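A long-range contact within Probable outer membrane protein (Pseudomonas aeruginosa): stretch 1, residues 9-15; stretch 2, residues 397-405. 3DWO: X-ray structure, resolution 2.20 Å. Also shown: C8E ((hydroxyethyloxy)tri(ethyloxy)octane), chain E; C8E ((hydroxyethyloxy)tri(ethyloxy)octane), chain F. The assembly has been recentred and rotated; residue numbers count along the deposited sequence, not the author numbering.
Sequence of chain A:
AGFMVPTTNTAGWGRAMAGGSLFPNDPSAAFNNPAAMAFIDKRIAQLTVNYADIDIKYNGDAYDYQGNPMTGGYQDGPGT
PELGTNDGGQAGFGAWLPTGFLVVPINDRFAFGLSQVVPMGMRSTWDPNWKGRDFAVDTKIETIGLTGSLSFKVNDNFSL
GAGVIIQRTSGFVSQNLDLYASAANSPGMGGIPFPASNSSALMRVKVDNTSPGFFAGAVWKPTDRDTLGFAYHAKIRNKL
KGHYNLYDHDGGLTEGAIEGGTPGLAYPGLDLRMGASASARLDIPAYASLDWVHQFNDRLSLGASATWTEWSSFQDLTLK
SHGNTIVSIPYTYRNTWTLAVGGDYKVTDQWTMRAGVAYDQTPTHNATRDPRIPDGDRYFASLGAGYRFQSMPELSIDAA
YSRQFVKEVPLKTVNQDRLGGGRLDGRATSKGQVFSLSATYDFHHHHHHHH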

ATOM      1  N   ASN A   9       0.370  -4.097  15.797  1.00 27.23           N
ATOM      2  CA  ASN A   9       0.601  -5.458  16.256  1.00 26.29           C
ATOM      3  C   ASN A   9      -0.751  -6.167  16.275  1.00 26.97           C
ATOM      4  O   ASN A   9      -1.782  -5.574  15.921  1.00 25.04           O
ATOM      5  N   THR A  10      -0.752  -7.430  16.695  1.00 26.60           N
ATOM      6  CA  THR A  10      -1.979  -8.214  16.726  1.00 27.90           C
ATOM      7  C   THR A  10      -3.072  -7.602  17.591  1.00 28.36           C
ATOM      8  O   THR A  10      -4.249  -7.652  17.228  1.00 27.56           O
ATOM      9  N   ALA A  11      -2.693  -7.037  18.735  1.00 27.91           N
ATOM     10  CA  ALA A  11      -3.668  -6.409  19.619  1.00 28.27           C
ATOM     11  C   ALA A  11      -4.354  -5.297  18.831  1.00 28.22           C
ATOM     12  O   ALA A  11      -5.572  -5.178  18.850  1.00 28.36           O
ATOM     13  N   GLY A  12      -3.561  -4.492  18.130  1.00 28.69           N
ATOM     14  CA  GLY A  12      -4.123  -3.415  17.327  1.00 28.84           C
ATOM     15  C   GLY A  12      -5.098  -3.950  16.288  1.00 30.30           C
ATOM     16  O   GLY A  12      -6.202  -3.416  16.127  1.00 30.35           O
ATOM     17  N   TRP A  13      -4.703  -5.007  15.581  1.00 29.34           N
ATOM     18  CA  TRP A  13      -5.575  -5.598  14.573  1.00 28.64           C
ATOM     19  C   TRP A  13      -6.878  -6.068  15.197  1.00 29.49           C
ATOM     20  O   TRP A  13      -7.938  -5.973  14.577  1.00 27.73           O
ATOM     21  N   GLY A  14      -6.790  -6.572  16.427  1.00 28.84           N
ATOM     22  CA  GLY A  14      -7.967  -7.066  17.121  1.00 27.78           C
ATOM     23  C   GLY A  14      -9.027  -6.012  17.386  1.00 28.25           C
ATOM     24  O   GLY A  14     -10.209  -6.332  17.504  1.00 28.25           O
ATOM     25  N   ARG A  15      -8.615  -4.753  17.486  1.00 28.68           N
ATOM     26  CA  ARG A  15      -9.567  -3.673  17.729  1.00 30.90           C
ATOM     27  C   ARG A  15      -9.627  -2.674  16.577  1.00 30.09           C
ATOM     28  O   ARG A  15      -9.942  -1.497  16.774  1.00 30.74           O
ATOM     29  N   ILE A 397       0.488 -14.017  24.541  1.00 41.44           N
ATOM     30  CA  ILE A 397       0.175 -14.393  23.174  1.00 39.58           C
ATOM     31  C   ILE A 397      -1.123 -13.714  22.778  1.00 38.76           C
ATOM     32  O   ILE A 397      -2.060 -13.641  23.577  1.00 38.08           O
ATOM     33  N   ASP A 398      -1.177 -13.212  21.549  1.00 37.28           N
ATOM     34  CA  ASP A 398      -2.379 -12.554  21.058  1.00 35.89           C
ATOM     35  C   ASP A 398      -2.766 -13.065  19.687  1.00 34.60           C
ATOM     36  O   ASP A 398      -1.908 -13.444  18.884  1.00 33.36           O
ATOM     37  N   ALA A 399      -4.069 -13.081  19.434  1.00 31.91           N
ATOM     38  CA  ALA A 399      -4.603 -13.536  18.160  1.00 28.59           C
ATOM     39  C   ALA A 399      -5.620 -12.512  17.686  1.00 27.95           C
ATOM     40  O   ALA A 399      -6.206 -11.788  18.489  1.00 27.34           O
ATOM     41  N   ALA A 400      -5.823 -12.445  16.379  1.00 26.51           N
ATOM     42  CA  ALA A 400      -6.779 -11.504  15.829  1.00 26.80           C
ATOM     43  C   ALA A 400      -7.220 -11.938  14.445  1.00 26.79           C
ATOM     44  O   ALA A 400      -6.485 -12.618  13.726  1.00 26.61           O
ATOM     45  N   TYR A 401      -8.442 -11.556  14.097  1.00 26.21           N
ATOM     46  CA  TYR A 401      -9.004 -11.835  12.790  1.00 26.71           C
ATOM     47  C   TYR A 401      -9.634 -10.529  12.373  1.00 26.73           C
ATOM     48  O   TYR A 401     -10.298  -9.877  13.173  1.00 27.23           O
ATOM     49  N   SER A 402      -9.424 -10.143  11.126  1.00 26.99           N
ATOM     50  CA  SER A 402      -9.989  -8.902  10.640  1.00 28.33           C
ATOM     51  C   SER A 402     -10.491  -9.064   9.213  1.00 29.28           C
ATOM     52  O   SER A 402      -9.788  -9.578   8.346  1.00 29.38           O
ATOM     53  N   ARG A 403     -11.726  -8.637   8.985  1.00 28.86           N
ATOM     54  CA  ARG A 403     -12.328  -8.719   7.669  1.00 29.30           C
ATOM     55  C   ARG A 403     -12.486  -7.302   7.137  1.00 28.58           C
ATOM     56  O   ARG A 403     -12.893  -6.399   7.862  1.00 27.46           O
ATOM     57  N   GLN A 404     -12.143  -7.111   5.871  1.00 28.65           N
ATOM     58  CA  GLN A 404     -12.262  -5.806   5.247  1.00 29.93           C
ATOM     59  C   GLN A 404     -13.285  -5.884   4.126  1.00 31.26           C
ATOM     60  O   GLN A 404     -13.095  -6.615   3.147  1.00 30.59           O
ATOM     61  N   PHE A 405     -14.377  -5.144   4.286  1.00 30.03           N
ATOM     62  CA  PHE A 405     -15.423  -5.107   3.279  1.00 31.58           C
ATOM     63  C   PHE A 405     -15.159  -3.883   2.416  1.00 31.32           C
ATOM     64  O   PHE A 405     -15.260  -2.751   2.886  1.00 32.29           O
TER

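Stretch 2 is a continuous strand, and its CA-to-CB bonds alternate: D398, A400 and S402 point toward stretch 1, whereas I397, A399, Y401 and R403 point away. The short helix 10-14 runs over the inward face at 39° to the strand, with a closest axial approach of 6.9 Å, and N9 caps its start, OD1 accepting from G12 N at 2.9 Å (162°).

D398, chi1 m (-73°), meets the first turn of that helix. Its CB lies 3.0 Å from T10 OG1, a tight approach by a threonine in the p rotamer, and its OD1 is 3.8 Å from A11 CB. No direct hydrogen bond links the stretches; T10 OG1 and D398 OD1 both find polar partners elsewhere in the structure. A water provides the polar link instead, donating to T10 O (3.0 Å) and to A399 O (2.7 Å), so a backbone carbonyl of the outward-facing A399 still takes part.

A400 is the point of closest backbone register, its CA 4.8 Å from G14 CA. The methyl CB sits 3.4 Å from T10 O, 3.6 Å from G14 N and 4.0 Å from W13 CB. G14 brings no side chain to this spot; an ideal CB there would lie 3.9 Å from A400 CB, an ordinary contact, but would be crowded by A11 O at 3.2 Å, within its own helix.

The backbone of S402 sets its CB 3.7 Å from W13 CE3, while chi1 t directs OG. The indole, with chi1 m (-87°) and chi2 103°, extends along the strand to Q404, where CZ3 is 4.0 Å from NE2. Q404 starts sideways, but its m, p side chain brings its end nearer, and NE2 donates a weak bond to S402 OG (2.9 Å, 116°). Detergent C8E of chain E adjoins both residues: C13 is 3.4 Å from Q404 CG, and C11 lies at the indole edge, 4.0 Å from W13 CH2.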

ATOM      1  CB  ASN A   9       1.218  -5.456  17.654  1.00 27.41           C
ATOM      2  CG  ASN A   9       0.500  -4.522  18.603  1.00 27.43           C
ATOM      3  OD1 ASN A   9      -0.728  -4.400  18.567  1.00 26.60           O
ATOM      4  ND2 ASN A   9       1.260  -3.860  19.463  1.00 27.32           N
ATOM      5  CB  THR A  10      -1.707  -9.636  17.207  1.00 29.90           C
ATOM      6  OG1 THR A  10      -1.289  -9.604  18.577  1.00 40.38           O
ATOM      7  CG2 THR A  10      -0.617 -10.259  16.376  1.00 27.53           C
ATOM      8  CB  ALA A  11      -2.975  -5.835  20.851  1.00 28.94           C
ATOM      9  CB  TRP A  13      -4.895  -6.783  13.877  1.00 29.43           C
ATOM     10  CG  TRP A  13      -4.057  -6.380  12.698  1.00 32.26           C
ATOM     11  CD1 TRP A  13      -2.697  -6.293  12.649  1.00 32.94           C
ATOM     12  CD2 TRP A  13      -4.533  -5.956  11.414  1.00 33.02           C
ATOM     13  NE1 TRP A  13      -2.294  -5.839  11.418  1.00 33.08           N
ATOM     14  CE2 TRP A  13      -3.399  -5.621  10.640  1.00 33.52           C
ATOM     15  CE3 TRP A  13      -5.807  -5.824  10.843  1.00 34.23           C
ATOM     16  CZ2 TRP A  13      -3.499  -5.161   9.322  1.00 31.86           C
ATOM     17  CZ3 TRP A  13      -5.907  -5.365   9.531  1.00 34.10           C
ATOM     18  CH2 TRP A  13      -4.757  -5.040   8.786  1.00 33.50           C
ATOM     19  CB  ARG A  15      -9.233  -2.955  19.040  1.00 31.55           C
ATOM     20  CG  ARG A  15      -7.770  -2.595  19.208  1.00 35.48           C
ATOM     21  CD  ARG A  15      -7.531  -1.891  20.534  1.00 37.60           C
ATOM     22  NE  ARG A  15      -6.119  -1.568  20.713  1.00 44.02           N
ATOM     23  CZ  ARG A  15      -5.278  -2.254  21.479  1.00 43.34           C
ATOM     24  NH1 ARG A  15      -5.695  -3.310  22.161  1.00 43.43           N
ATOM     25  NH2 ARG A  15      -4.010  -1.885  21.552  1.00 45.24           N
ATOM     26  CB  ILE A 397      -0.018 -15.912  23.041  1.00 39.12           C
ATOM     27  CG1 ILE A 397       1.178 -16.641  23.647  1.00 39.60           C
ATOM     28  CG2 ILE A 397      -0.194 -16.289  21.573  1.00 38.08           C
ATOM     29  CD1 ILE A 397       2.499 -16.309  22.991  1.00 42.61           C
ATOM     30  CB  ASP A 398      -2.188 -11.041  20.999  1.00 38.06           C
ATOM     31  CG  ASP A 398      -2.184 -10.408  22.368  1.00 42.48           C
ATOM     32  OD1 ASP A 398      -2.180  -9.166  22.455  1.00 46.03           O
ATOM     33  OD2 ASP A 398      -2.185 -11.154  23.365  1.00 48.94           O
ATOM     34  CB  ALA A 399      -5.266 -14.884  18.326  1.00 26.82           C
ATOM     35  CB  ALA A 400      -6.163 -10.103  15.765  1.00 25.55           C
ATOM     36  CB  TYR A 401     -10.093 -12.903  12.837  1.00 27.98           C
ATOM     37  CG  TYR A 401     -10.763 -13.080  11.489  1.00 29.81           C
ATOM     38  CD1 TYR A 401     -10.061 -13.611  10.403  1.00 29.49           C
ATOM     39  CD2 TYR A 401     -12.075 -12.660  11.279  1.00 30.34           C
ATOM     40  CE1 TYR A 401     -10.651 -13.716   9.142  1.00 29.94           C
ATOM     41  CE2 TYR A 401     -12.673 -12.761  10.021  1.00 31.32           C
ATOM     42  CZ  TYR A 401     -11.955 -13.289   8.958  1.00 30.68           C
ATOM     43  OH  TYR A 401     -12.542 -13.393   7.719  1.00 29.20           O
ATOM     44  CB  SER A 402      -8.945  -7.788  10.715  1.00 25.79           C
ATOM     45  OG  SER A 402      -9.503  -6.557  10.308  1.00 27.05           O
ATOM     46  CB  ARG A 403     -13.693  -9.414   7.743  1.00 30.05           C
ATOM     47  CG  ARG A 403     -14.532  -9.267   6.485  1.00 34.90           C
ATOM     48  CD  ARG A 403     -13.812  -9.814   5.253  1.00 40.86           C
ATOM     49  NE  ARG A 403     -14.410  -9.352   3.997  1.00 45.01           N
ATOM     50  CZ  ARG A 403     -15.627  -9.685   3.577  1.00 46.44           C
ATOM     51  NH1 ARG A 403     -16.391 -10.489   4.307  1.00 46.98           N
ATOM     52  NH2 ARG A 403     -16.086  -9.207   2.428  1.00 48.39           N
ATOM     53  CB  GLN A 404     -10.917  -5.342   4.678  1.00 29.54           C
ATOM     54  CG  GLN A 404      -9.798  -5.164   5.704  1.00 31.04           C
ATOM     55  CD  GLN A 404      -9.188  -6.479   6.158  1.00 33.86           C
ATOM     56  OE1 GLN A 404      -8.824  -7.322   5.336  1.00 35.83           O
ATOM     57  NE2 GLN A 404      -9.066  -6.659   7.473  1.00 32.47           N
ATOM     58  CB  PHE A 405     -16.809  -4.987   3.921  1.00 30.49           C
ATOM     59  CG  PHE A 405     -17.124  -6.080   4.903  1.00 32.15           C
ATOM     60  CD1 PHE A 405     -16.752  -5.962   6.242  1.00 33.02           C
ATOM     61  CD2 PHE A 405     -17.790  -7.233   4.490  1.00 31.99           C
ATOM     62  CE1 PHE A 405     -17.041  -6.978   7.157  1.00 32.97           C
ATOM     63  CE2 PHE A 405     -18.084  -8.253   5.394  1.00 31.69           C
ATOM     64  CZ  PHE A 405     -17.710  -8.126   6.728  1.00 32.83           C
TER
HETATM   65  C1  C8E E 455       4.023  -8.278  -0.693  1.00 56.73           C
HETATM   66  C2  C8E E 455       2.725  -7.661  -0.927  1.00 55.98           C
HETATM   67  C3  C8E E 455       2.394  -6.585   0.002  1.00 56.21           C
HETATM   68  C4  C8E E 455       1.549  -7.148   1.040  1.00 56.05           C
HETATM   69  C5  C8E E 455       0.420  -6.227   1.287  1.00 57.13           C
HETATM   70  C6  C8E E 455      -0.167  -6.504   2.579  1.00 57.82           C
HETATM   71  C7  C8E E 455      -1.363  -5.693   2.489  1.00 57.67           C
HETATM   72  C8  C8E E 455      -2.486  -6.481   3.015  1.00 59.25           C
HETATM   73  O9  C8E E 455      -3.714  -5.993   3.509  1.00 60.92           O
HETATM   74  C10 C8E E 455      -3.729  -5.124   4.623  1.00 60.89           C
HETATM   75  C11 C8E E 455      -5.178  -4.820   4.841  1.00 62.22           C
HETATM   76  O12 C8E E 455      -5.772  -4.256   3.654  1.00 62.26           O
HETATM   77  C13 C8E E 455      -7.228  -4.244   3.633  1.00 62.83           C
HETATM   78  C14 C8E E 455      -8.131  -4.351   2.364  1.00 62.71           C
HETATM   79  O15 C8E E 455      -8.123  -5.297   1.257  1.00 63.27           O
HETATM   80  C16 C8E E 455      -7.269  -4.834   0.190  1.00 63.68           C
HETATM   81  C17 C8E E 455      -7.976  -3.966  -0.864  1.00 64.61           C
HETATM   82  O18 C8E E 455      -8.280  -4.433  -2.193  1.00 64.80           O
HETATM   83  C19 C8E E 455      -7.205  -4.161  -3.135  1.00 65.14           C
HETATM   84  C20 C8E E 455      -7.338  -3.160  -4.340  1.00 64.97           C
HETATM   85  O21 C8E E 455      -6.700  -1.883  -4.242  1.00 64.70           O
HETATM   86  C2  C8E F 456     -20.583  -4.803   5.778  1.00 57.23           C
HETATM   87  C3  C8E F 456     -21.438  -3.987   4.914  1.00 57.43           C
HETATM   88  C4  C8E F 456     -20.925  -4.109   3.554  1.00 57.65           C
HETATM   89  C5  C8E F 456     -20.786  -2.743   2.959  1.00 57.61           C
HETATM   90  C6  C8E F 456     -19.728  -2.697   1.949  1.00 56.39           C
HETATM   91  C7  C8E F 456     -18.667  -2.019   2.692  1.00 56.61           C
HETATM   92  C8  C8E F 456     -18.022  -0.973   1.858  1.00 56.02           C
HETATM   93  O9  C8E F 456     -17.646   0.334   2.283  1.00 56.04           O
HETATM   94  C10 C8E F 456     -18.651   1.212   2.755  1.00 56.39           C
HETATM   95  C11 C8E F 456     -17.953   2.485   3.143  1.00 55.11           C
HETATM   96  O   HOH W   1      -5.830  -9.215  19.178  1.00 27.31           O